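Local coordinates for protein factor essential for expression of methicillin resistance (Staphylococcus aureus, PDB 1LRZ) that adds glycines 2 and 3 of the pentaglycine bridge in staphylococcal peptidoglycan, using glycyl-tRNA(Gly) as donor, at residues G316-N321 and Y343-E348; F323-Y328 and N351-H356; L201-S206 and G308-I313. All coordinates share one frame; numbering follows the deposited sequence.

Contact 1: G316-N321 and Y343-E348; sequences GFFFIN and YAVQWE
F318 meets V345 and Q346 where helix 341-355 packs on the large mixed sheet of an acetyltransferase-like (GNAT-like) domain, the fold of the FemABX family. Strand 316-320 and helix segment 343-348 run nearly parallel. Their axes come within 10.1 Å and make an angle of 14°. The F318 ring reaches across this gap to the helix.

The F318 ring leaves the strand toward the helix. Its CG lies anti to the carbonyl carbon, beside the backbone N (chi1 -71°). The ring thereby leans back along the strand over G316, and F318 CE1 lies 3.9 Å from G316 CA. G316 has no side chain, so the ring can lie against its backbone.

V345 meets the ring at its edge, close to the ring plane. The branch that touches is CG1. V345 CG1 is 3.8 Å from F318 CE1. The same methyl also faces the strand backbone, 4.2 Å from G316 N. It therefore sits between the ring edge and the start of the segment.

Q346 starts off pointing away from the strand. Its chain bends at chi2, and this brings the amide back to the ring. The amide also approaches the edge near the ring plane, with the two planes 41° apart. On the sheet, the Y327 ring of the neighbouring strand meets F318, while P239 touches it from strand 236-244.

All four touching residues are buried, and the contact across the segments is mainly apolar. The amide oxygen of Q346 is satisfied by the Y361 hydroxyl. The nitrogen, Q346 NE2, lies 4.1 Å from F318 CZ.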
loop_
_atom_site.group_PDB
_atom_site.type_symbol
_atom_site.label_atom_id
_atom_site.label_comp_id
_atom_site.label_asym_id
_atom_site.label_seq_id
_atom_site.Cartn_x
_atom_site.Cartn_y
_atom_site.Cartn_z
ATOM N N GLY A 316 3.744 -7.306 -5.701
ATOM C CA GLY A 316 3.290 -6.027 -5.197
ATOM C C GLY A 316 4.467 -5.105 -4.965
ATOM O O GLY A 316 5.603 -5.555 -4.763
ATOM N N PHE A 317 4.189 -3.808 -4.997
ATOM C CA PHE A 317 5.203 -2.778 -4.776
ATOM C C PHE A 317 4.764 -2.086 -3.480
ATOM O O PHE A 317 3.702 -1.458 -3.437
ATOM C CB PHE A 317 5.189 -1.786 -5.932
ATOM C CG PHE A 317 6.467 -1.030 -6.096
ATOM C CD1 PHE A 317 7.556 -1.614 -6.738
ATOM C CD2 PHE A 317 6.580 0.273 -5.632
ATOM C CE1 PHE A 317 8.739 -0.907 -6.919
ATOM C CE2 PHE A 317 7.767 0.987 -5.810
ATOM C CZ PHE A 317 8.845 0.389 -6.458
ATOM N N PHE A 318 5.575 -2.201 -2.432
ATOM C CA PHE A 318 5.221 -1.647 -1.131
ATOM C C PHE A 318 6.155 -0.591 -0.562
ATOM O O PHE A 318 7.377 -0.724 -0.638
ATOM C CB PHE A 318 5.143 -2.764 -0.086
ATOM C CG PHE A 318 3.967 -3.688 -0.242
ATOM C CD1 PHE A 318 3.954 -4.665 -1.231
ATOM C CD2 PHE A 318 2.876 -3.591 0.630
ATOM C CE1 PHE A 318 2.871 -5.538 -1.361
ATOM C CE2 PHE A 318 1.790 -4.450 0.514
ATOM C CZ PHE A 318 1.785 -5.433 -0.489
ATOM N N PHE A 319 5.569 0.449 0.031
ATOM C CA PHE A 319 6.350 1.489 0.699
ATOM C C PHE A 319 6.256 1.207 2.200
ATOM O O PHE A 319 5.174 0.899 2.727
ATOM C CB PHE A 319 5.803 2.873 0.354
ATOM C CG PHE A 319 5.957 3.222 -1.099
ATOM C CD1 PHE A 319 4.909 3.801 -1.808
ATOM C CD2 PHE A 319 7.140 2.922 -1.774
ATOM C CE1 PHE A 319 5.038 4.073 -3.173
ATOM C CE2 PHE A 319 7.277 3.197 -3.143
ATOM C CZ PHE A 319 6.223 3.770 -3.840
ATOM N N ILE A 320 7.391 1.294 2.886
ATOM C CA ILE A 320 7.433 0.987 4.304
ATOM C C ILE A 320 8.016 2.124 5.124
ATOM O O ILE A 320 9.168 2.510 4.950
ATOM C CB ILE A 320 8.276 -0.301 4.568
ATOM C CG1 ILE A 320 7.679 -1.489 3.799
ATOM C CG2 ILE A 320 8.332 -0.606 6.057
ATOM C CD1 ILE A 320 8.081 -1.533 2.351
ATOM N N ASN A 321 7.204 2.660 6.019
ATOM C CA ASN A 321 7.643 3.735 6.880
ATOM C C ASN A 321 7.064 3.479 8.262
ATOM O O ASN A 321 6.159 2.653 8.423
ATOM C CB ASN A 321 7.189 5.078 6.299
ATOM C CG ASN A 321 7.876 5.384 4.974
ATOM O OD1 ASN A 321 9.017 5.855 4.950
ATOM N ND2 ASN A 321 7.197 5.083 3.864
ATOM N N TYR A 343 -3.122 -13.461 -2.167
ATOM C CA TYR A 343 -3.293 -13.585 -0.736
ATOM C C TYR A 343 -1.953 -13.783 -0.038
ATOM O O TYR A 343 -1.765 -13.328 1.095
ATOM C CB TYR A 343 -4.237 -14.751 -0.444
ATOM C CG TYR A 343 -5.640 -14.488 -0.948
ATOM C CD1 TYR A 343 -6.533 -13.733 -0.193
ATOM C CD2 TYR A 343 -6.064 -14.960 -2.196
ATOM C CE1 TYR A 343 -7.810 -13.445 -0.654
ATOM C CE2 TYR A 343 -7.361 -14.673 -2.674
ATOM C CZ TYR A 343 -8.223 -13.916 -1.887
ATOM O OH TYR A 343 -9.507 -13.640 -2.295
ATOM N N ALA A 344 -1.024 -14.457 -0.714
ATOM C CA ALA A 344 0.314 -14.712 -0.162
ATOM C C ALA A 344 1.063 -13.390 -0.046
ATOM O O ALA A 344 1.683 -13.103 0.982
ATOM C CB ALA A 344 1.091 -15.686 -1.070
ATOM N N VAL A 345 1.002 -12.579 -1.102
ATOM C CA VAL A 345 1.662 -11.275 -1.095
ATOM C C VAL A 345 1.117 -10.390 0.037
ATOM O O VAL A 345 1.887 -9.820 0.810
ATOM C CB VAL A 345 1.470 -10.539 -2.446
ATOM C CG1 VAL A 345 1.978 -9.088 -2.333
ATOM C CG2 VAL A 345 2.253 -11.265 -3.547
ATOM N N GLN A 346 -0.205 -10.279 0.140
ATOM C CA GLN A 346 -0.801 -9.453 1.185
ATOM C C GLN A 346 -0.446 -9.990 2.576
ATOM O O GLN A 346 -0.101 -9.218 3.477
ATOM C CB GLN A 346 -2.330 -9.397 1.042
ATOM C CG GLN A 346 -2.858 -8.671 -0.224
ATOM C CD GLN A 346 -2.309 -7.260 -0.356
ATOM O OE1 GLN A 346 -2.271 -6.495 0.615
ATOM N NE2 GLN A 346 -1.897 -6.902 -1.561
ATOM N N TRP A 347 -0.517 -11.308 2.757
ATOM C CA TRP A 347 -0.222 -11.868 4.071
ATOM C C TRP A 347 1.215 -11.601 4.507
ATOM O O TRP A 347 1.479 -11.351 5.687
ATOM C CB TRP A 347 -0.503 -13.370 4.095
ATOM C CG TRP A 347 -0.483 -13.954 5.480
ATOM C CD1 TRP A 347 0.267 -15.012 5.912
ATOM C CD2 TRP A 347 -1.272 -13.536 6.608
ATOM N NE1 TRP A 347 0.001 -15.274 7.233
ATOM C CE2 TRP A 347 -0.932 -14.384 7.687
ATOM C CE3 TRP A 347 -2.212 -12.519 6.812
ATOM C CZ2 TRP A 347 -1.526 -14.259 8.952
ATOM C CZ3 TRP A 347 -2.801 -12.394 8.068
ATOM C CH2 TRP A 347 -2.446 -13.258 9.125
ATOM N N GLU A 348 2.145 -11.654 3.557
ATOM C CA GLU A 348 3.549 -11.404 3.878
ATOM C C GLU A 348 3.739 -9.988 4.423
ATOM O O GLU A 348 4.415 -9.790 5.428
ATOM C CB GLU A 348 4.429 -11.590 2.629
ATOM C CG GLU A 348 5.911 -11.185 2.795
ATOM C CD GLU A 348 6.736 -12.210 3.568
ATOM O OE1 GLU A 348 6.594 -13.423 3.295
ATOM O OE2 GLU A 348 7.543 -11.808 4.442
#

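Contact 2: F323-Y328 and N351-H356; sequences FEVVYY and NYALNH
The Y352 ring meets V325 on one side of its plane and H356 on the other. H356 CD2 lies over the ring centre, 3.9 Å above the plane of Y352. The H356 ring is steeply inclined to the Y352 ring, so this is not a parallel stack. One face of the imidazole is in turn covered by N355: N355 CB sits 3.8 Å above the H356 plane, offset toward the rim. V325 comes to Y352 obliquely, with V325 CG2 4.4 Å from Y352 CD2.

The closer partner of V325 is A353. V325 CG2 lies 3.8 Å from A353 CB, methyl against methyl. Both residues start their side chains toward each other. V325 CG1 is anti to the backbone N (chi1 165°), which leaves CG2 anti to the carbonyl carbon and directed at the helix. One branch thus serves both helix residues. The small A353 lets the helix come near the strand here, and the CA atoms of V325 and A353 are 6.6 Å apart.

The contact is small and apolar. V325 and A353 are buried, while Y352 is partly exposed. Around them, F318 and Y361 also touch V325, and I320 touches Y352. E324 starts its side chain away from the helix and forms a salt bridge with R360.

The helix ends at this contact. H356 is the first residue to leave helical backbone angles, yet H356 N still bonds to Y352 O at 2.9 Å. The backbone there is still held to the last turn.

Valine on alanine here is packing inside a beta-alpha-beta unit. Strand 325-332 leads to helix 341-355, which crosses over the sheet to the parallel neighbouring strand 360-365.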
loop_
_atom_site.group_PDB
_atom_site.type_symbol
_atom_site.label_atom_id
_atom_site.label_comp_id
_atom_site.label_asym_id
_atom_site.label_seq_id
_atom_site.Cartn_x
_atom_site.Cartn_y
_atom_site.Cartn_z
ATOM N N PHE A 323 4.957 5.013 10.073
ATOM C CA PHE A 323 3.520 5.222 10.209
ATOM C C PHE A 323 2.654 4.132 9.582
ATOM O O PHE A 323 1.583 3.812 10.092
ATOM C CB PHE A 323 3.127 6.568 9.592
ATOM C CG PHE A 323 1.645 6.837 9.610
ATOM C CD1 PHE A 323 0.937 6.819 10.809
ATOM C CD2 PHE A 323 0.966 7.154 8.432
ATOM C CE1 PHE A 323 -0.433 7.116 10.838
ATOM C CE2 PHE A 323 -0.401 7.452 8.447
ATOM C CZ PHE A 323 -1.100 7.433 9.652
ATOM N N GLU A 324 3.112 3.555 8.477
ATOM C CA GLU A 324 2.297 2.545 7.809
ATOM C C GLU A 324 3.033 1.814 6.700
ATOM O O GLU A 324 4.081 2.258 6.208
ATOM C CB GLU A 324 1.077 3.224 7.180
ATOM C CG GLU A 324 1.509 4.306 6.158
ATOM C CD GLU A 324 0.353 5.027 5.460
ATOM O OE1 GLU A 324 0.623 6.067 4.819
ATOM O OE2 GLU A 324 -0.810 4.567 5.534
ATOM N N VAL A 325 2.455 0.686 6.308
ATOM C CA VAL A 325 2.956 -0.089 5.192
ATOM C C VAL A 325 1.907 0.238 4.119
ATOM O O VAL A 325 0.700 0.217 4.399
ATOM C CB VAL A 325 2.947 -1.602 5.491
ATOM C CG1 VAL A 325 3.114 -2.392 4.194
ATOM C CG2 VAL A 325 4.095 -1.937 6.444
ATOM N N VAL A 326 2.356 0.572 2.912
ATOM C CA VAL A 326 1.438 0.916 1.841
ATOM C C VAL A 326 1.527 -0.043 0.670
ATOM O O VAL A 326 2.614 -0.277 0.140
ATOM C CB VAL A 326 1.718 2.339 1.284
ATOM C CG1 VAL A 326 0.811 2.615 0.072
ATOM C CG2 VAL A 326 1.478 3.395 2.363
ATOM N N TYR A 327 0.387 -0.607 0.287
ATOM C CA TYR A 327 0.308 -1.479 -0.883
ATOM C C TYR A 327 0.059 -0.480 -2.030
ATOM O O TYR A 327 -1.080 -0.091 -2.300
ATOM C CB TYR A 327 -0.874 -2.434 -0.751
ATOM C CG TYR A 327 -1.204 -3.190 -2.014
ATOM C CD1 TYR A 327 -0.204 -3.820 -2.758
ATOM C CD2 TYR A 327 -2.524 -3.312 -2.449
ATOM C CE1 TYR A 327 -0.508 -4.552 -3.903
ATOM C CE2 TYR A 327 -2.842 -4.047 -3.595
ATOM C CZ TYR A 327 -1.830 -4.660 -4.316
ATOM O OH TYR A 327 -2.139 -5.377 -5.451
ATOM N N TYR A 328 1.135 -0.053 -2.684
ATOM C CA TYR A 328 1.033 0.941 -3.740
ATOM C C TYR A 328 0.513 0.439 -5.083
ATOM O O TYR A 328 -0.377 1.045 -5.679
ATOM C CB TYR A 328 2.386 1.618 -3.947
ATOM C CG TYR A 328 2.321 2.760 -4.930
ATOM C CD1 TYR A 328 1.665 3.948 -4.602
ATOM C CD2 TYR A 328 2.853 2.630 -6.212
ATOM C CE1 TYR A 328 1.534 4.986 -5.534
ATOM C CE2 TYR A 328 2.730 3.660 -7.156
ATOM C CZ TYR A 328 2.067 4.833 -6.807
ATOM O OH TYR A 328 1.931 5.838 -7.739
ATOM N N ASN A 351 2.016 -9.229 7.802
ATOM C CA ASN A 351 2.855 -9.798 8.857
ATOM C C ASN A 351 4.116 -8.982 9.076
ATOM O O ASN A 351 4.611 -8.888 10.207
ATOM C CB ASN A 351 3.201 -11.257 8.550
ATOM C CG ASN A 351 2.186 -12.215 9.153
ATOM O OD1 ASN A 351 2.160 -12.409 10.371
ATOM N ND2 ASN A 351 1.320 -12.789 8.311
ATOM N N TYR A 352 4.636 -8.394 7.997
ATOM C CA TYR A 352 5.815 -7.552 8.107
ATOM C C TYR A 352 5.470 -6.449 9.121
ATOM O O TYR A 352 6.200 -6.225 10.090
ATOM C CB TYR A 352 6.147 -6.920 6.754
ATOM C CG TYR A 352 7.354 -6.000 6.793
ATOM C CD1 TYR A 352 8.567 -6.379 6.206
ATOM C CD2 TYR A 352 7.286 -4.751 7.429
ATOM C CE1 TYR A 352 9.687 -5.534 6.247
ATOM C CE2 TYR A 352 8.394 -3.901 7.480
ATOM C CZ TYR A 352 9.589 -4.300 6.887
ATOM O OH TYR A 352 10.684 -3.473 6.938
ATOM N N ALA A 353 4.341 -5.776 8.896
ATOM C CA ALA A 353 3.891 -4.697 9.781
ATOM C C ALA A 353 3.702 -5.162 11.235
ATOM O O ALA A 353 4.141 -4.485 12.172
ATOM C CB ALA A 353 2.584 -4.089 9.252
ATOM N N LEU A 354 3.047 -6.304 11.420
ATOM C CA LEU A 354 2.810 -6.844 12.757
ATOM C C LEU A 354 4.119 -7.174 13.481
ATOM O O LEU A 354 4.279 -6.870 14.655
ATOM C CB LEU A 354 1.972 -8.123 12.675
ATOM C CG LEU A 354 0.523 -7.992 12.226
ATOM C CD1 LEU A 354 -0.088 -9.388 12.039
ATOM C CD2 LEU A 354 -0.243 -7.167 13.267
ATOM N N ASN A 355 5.042 -7.809 12.768
ATOM C CA ASN A 355 6.315 -8.201 13.350
ATOM C C ASN A 355 7.268 -7.034 13.623
ATOM O O ASN A 355 8.092 -7.106 14.539
ATOM C CB ASN A 355 7.018 -9.214 12.441
ATOM C CG ASN A 355 6.249 -10.516 12.307
ATOM O OD1 ASN A 355 5.482 -10.887 13.189
ATOM N ND2 ASN A 355 6.468 -11.223 11.207
ATOM N N HIS A 356 7.147 -5.955 12.858
ATOM C CA HIS A 356 8.067 -4.841 13.032
ATOM C C HIS A 356 7.499 -3.513 13.492
ATOM O O HIS A 356 7.974 -2.449 13.090
ATOM C CB HIS A 356 8.881 -4.674 11.752
ATOM C CG HIS A 356 9.544 -5.943 11.319
ATOM N ND1 HIS A 356 10.577 -6.518 12.030
ATOM C CD2 HIS A 356 9.257 -6.802 10.312
ATOM C CE1 HIS A 356 10.893 -7.680 11.482
ATOM N NE2 HIS A 356 10.105 -7.875 10.438
#

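Contact 3: L201-S206 and G308-I313; sequences LPIFRS and GNELPI
I203 turns CG2 anti to its own amide nitrogen, which presents that methyl to P312. Its CG1 goes the other way, beside the backbone N (chi1 -64°). The chain is then extended at chi2 (-177°), which carries CD1 toward E310. The two branches of I203 thus reach two different residues of strand 310-313. E310 reaches out from the strand to meet it.

The nearer touch is with the proline. I203 CG2 lies 3.9 Å from P312 CB, and the two side chains cross at about a right angle. The meeting is therefore a local one, methyl against ring methylene, with little overlap along the chains. L240 of strand 236-244 touches both I203 and P312 and extends the apolar patch.

The second touch is looser. I203 CD1 is 4.4 Å from E310 OE1. E310 OE2 forms a salt bridge with R194, and OE1 is hydrogen-bonded too. The carboxylate is thus held by polar partners, and the isoleucine methyl merely lies beside it.

On the helix, S206 OG comes 2.5 Å from I203 O. This would make a hydrogen bond to the carbonyl, but the spacing is suspiciously short and its details are doubtful.

The contact joins helix 201-207 to the start of strand 310-320. That strand begins just after the long helix 277-307.

I203 and P312 are both partly exposed, and the contact lies at the surface. It is non-directional van der Waals packing that joins the segments, while the nearby charge of E310 is paired with R194.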
loop_
_atom_site.group_PDB
_atom_site.type_symbol
_atom_site.label_atom_id
_atom_site.label_comp_id
_atom_site.label_asym_id
_atom_site.label_seq_id
_atom_site.Cartn_x
_atom_site.Cartn_y
_atom_site.Cartn_z
ATOM N N LEU A 201 13.190 -6.376 -11.506
ATOM C CA LEU A 201 12.037 -5.491 -11.554
ATOM C C LEU A 201 11.110 -5.825 -12.727
ATOM O O LEU A 201 9.897 -5.645 -12.633
ATOM C CB LEU A 201 12.499 -4.030 -11.614
ATOM C CG LEU A 201 11.462 -2.962 -11.246
ATOM C CD1 LEU A 201 10.752 -3.326 -9.944
ATOM C CD2 LEU A 201 12.162 -1.619 -11.121
ATOM N N PRO A 202 11.665 -6.318 -13.848
ATOM C CA PRO A 202 10.771 -6.647 -14.966
ATOM C C PRO A 202 9.758 -7.759 -14.656
ATOM O O PRO A 202 8.700 -7.827 -15.291
ATOM C CB PRO A 202 11.736 -7.010 -16.102
ATOM C CG PRO A 202 13.015 -7.390 -15.387
ATOM C CD PRO A 202 13.077 -6.387 -14.264
ATOM N N ILE A 203 10.079 -8.629 -13.694
ATOM C CA ILE A 203 9.149 -9.686 -13.307
ATOM C C ILE A 203 7.917 -8.995 -12.728
ATOM O O ILE A 203 6.784 -9.342 -13.061
ATOM C CB ILE A 203 9.722 -10.620 -12.212
ATOM C CG1 ILE A 203 10.946 -11.371 -12.735
ATOM C CG2 ILE A 203 8.647 -11.612 -11.767
ATOM C CD1 ILE A 203 11.520 -12.362 -11.734
ATOM N N PHE A 204 8.147 -8.018 -11.854
ATOM C CA PHE A 204 7.054 -7.262 -11.240
ATOM C C PHE A 204 6.283 -6.533 -12.335
ATOM O O PHE A 204 5.051 -6.519 -12.349
ATOM C CB PHE A 204 7.606 -6.233 -10.242
ATOM C CG PHE A 204 6.631 -5.139 -9.905
ATOM C CD1 PHE A 204 5.545 -5.387 -9.064
ATOM C CD2 PHE A 204 6.774 -3.867 -10.469
ATOM C CE1 PHE A 204 4.607 -4.383 -8.792
ATOM C CE2 PHE A 204 5.844 -2.854 -10.206
ATOM C CZ PHE A 204 4.755 -3.111 -9.364
ATOM N N ARG A 205 7.030 -5.928 -13.251
ATOM C CA ARG A 205 6.455 -5.183 -14.364
ATOM C C ARG A 205 5.537 -6.030 -15.236
ATOM O O ARG A 205 4.563 -5.523 -15.792
ATOM C CB ARG A 205 7.576 -4.600 -15.223
ATOM C CG ARG A 205 8.450 -3.598 -14.485
ATOM C CD ARG A 205 8.211 -2.189 -14.996
ATOM N NE ARG A 205 6.803 -1.819 -14.936
ATOM C CZ ARG A 205 6.285 -0.743 -15.525
ATOM N NH1 ARG A 205 7.054 0.071 -16.229
ATOM N NH2 ARG A 205 4.999 -0.453 -15.385
ATOM N N SER A 206 5.841 -7.318 -15.350
ATOM C CA SER A 206 5.025 -8.208 -16.169
ATOM C C SER A 206 3.589 -8.295 -15.653
ATOM O O SER A 206 2.668 -8.548 -16.427
ATOM C CB SER A 206 5.628 -9.614 -16.208
ATOM O OG SER A 206 5.404 -10.289 -14.979
ATOM N N GLY A 308 9.107 -23.230 -16.934
ATOM C CA GLY A 308 10.427 -23.205 -16.329
ATOM C C GLY A 308 10.281 -23.561 -14.861
ATOM O O GLY A 308 9.165 -23.781 -14.397
ATOM N N ASN A 309 11.374 -23.598 -14.108
ATOM C CA ASN A 309 11.257 -23.985 -12.710
ATOM C C ASN A 309 10.615 -22.963 -11.768
ATOM O O ASN A 309 10.134 -23.342 -10.700
ATOM C CB ASN A 309 12.610 -24.411 -12.147
ATOM C CG ASN A 309 12.474 -25.101 -10.809
ATOM O OD1 ASN A 309 13.025 -24.653 -9.803
ATOM N ND2 ASN A 309 11.725 -26.194 -10.785
ATOM N N GLU A 310 10.622 -21.682 -12.134
ATOM C CA GLU A 310 9.980 -20.684 -11.279
ATOM C C GLU A 310 8.788 -20.046 -11.964
ATOM O O GLU A 310 8.921 -19.429 -13.020
ATOM C CB GLU A 310 10.923 -19.553 -10.844
ATOM C CG GLU A 310 10.202 -18.627 -9.835
ATOM C CD GLU A 310 11.005 -17.416 -9.379
ATOM O OE1 GLU A 310 11.115 -16.427 -10.143
ATOM O OE2 GLU A 310 11.515 -17.450 -8.244
ATOM N N LEU A 311 7.619 -20.200 -11.355
ATOM C CA LEU A 311 6.412 -19.609 -11.901
ATOM C C LEU A 311 5.985 -18.435 -11.024
ATOM O O LEU A 311 5.532 -18.623 -9.889
ATOM C CB LEU A 311 5.273 -20.630 -11.963
ATOM C CG LEU A 311 3.997 -20.052 -12.589
ATOM C CD1 LEU A 311 4.276 -19.683 -14.038
ATOM C CD2 LEU A 311 2.851 -21.052 -12.501
ATOM N N PRO A 312 6.161 -17.204 -11.524
ATOM C CA PRO A 312 5.764 -16.026 -10.748
ATOM C C PRO A 312 4.255 -15.934 -10.886
ATOM O O PRO A 312 3.740 -16.064 -11.998
ATOM C CB PRO A 312 6.492 -14.885 -11.451
ATOM C CG PRO A 312 6.506 -15.337 -12.885
ATOM C CD PRO A 312 6.841 -16.815 -12.776
ATOM N N ILE A 313 3.538 -15.730 -9.782
ATOM C CA ILE A 313 2.081 -15.666 -9.873
ATOM C C ILE A 313 1.406 -14.386 -9.370
ATOM O O ILE A 313 0.251 -14.120 -9.704
ATOM C CB ILE A 313 1.457 -16.878 -9.178
ATOM C CG1 ILE A 313 1.879 -16.921 -7.711
ATOM C CG2 ILE A 313 1.915 -18.161 -9.893
ATOM C CD1 ILE A 313 1.101 -17.943 -6.897
#

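Overall arrangement
All three contacts use the nine-stranded mixed sheet. Contacts 1 and 3 share strand 310-320. Contacts 1 and 2 share helix 341-355, which packs on this strand and on its antiparallel neighbour 325-332. Their centres are 7 Å apart, and they touch through backbone pairs such as F319 with V326. Along the chain their segments alternate. Contact 3 closes before either opens. Its centre is 16 Å from that of contact 1 and 23 Å from that of contact 2. F204 of helix 201-207 still packs on F317. Strand 310-320, which starts just after helix 277-307, thus carries the surface contact 3 at its start and the buried contact 1 near its end.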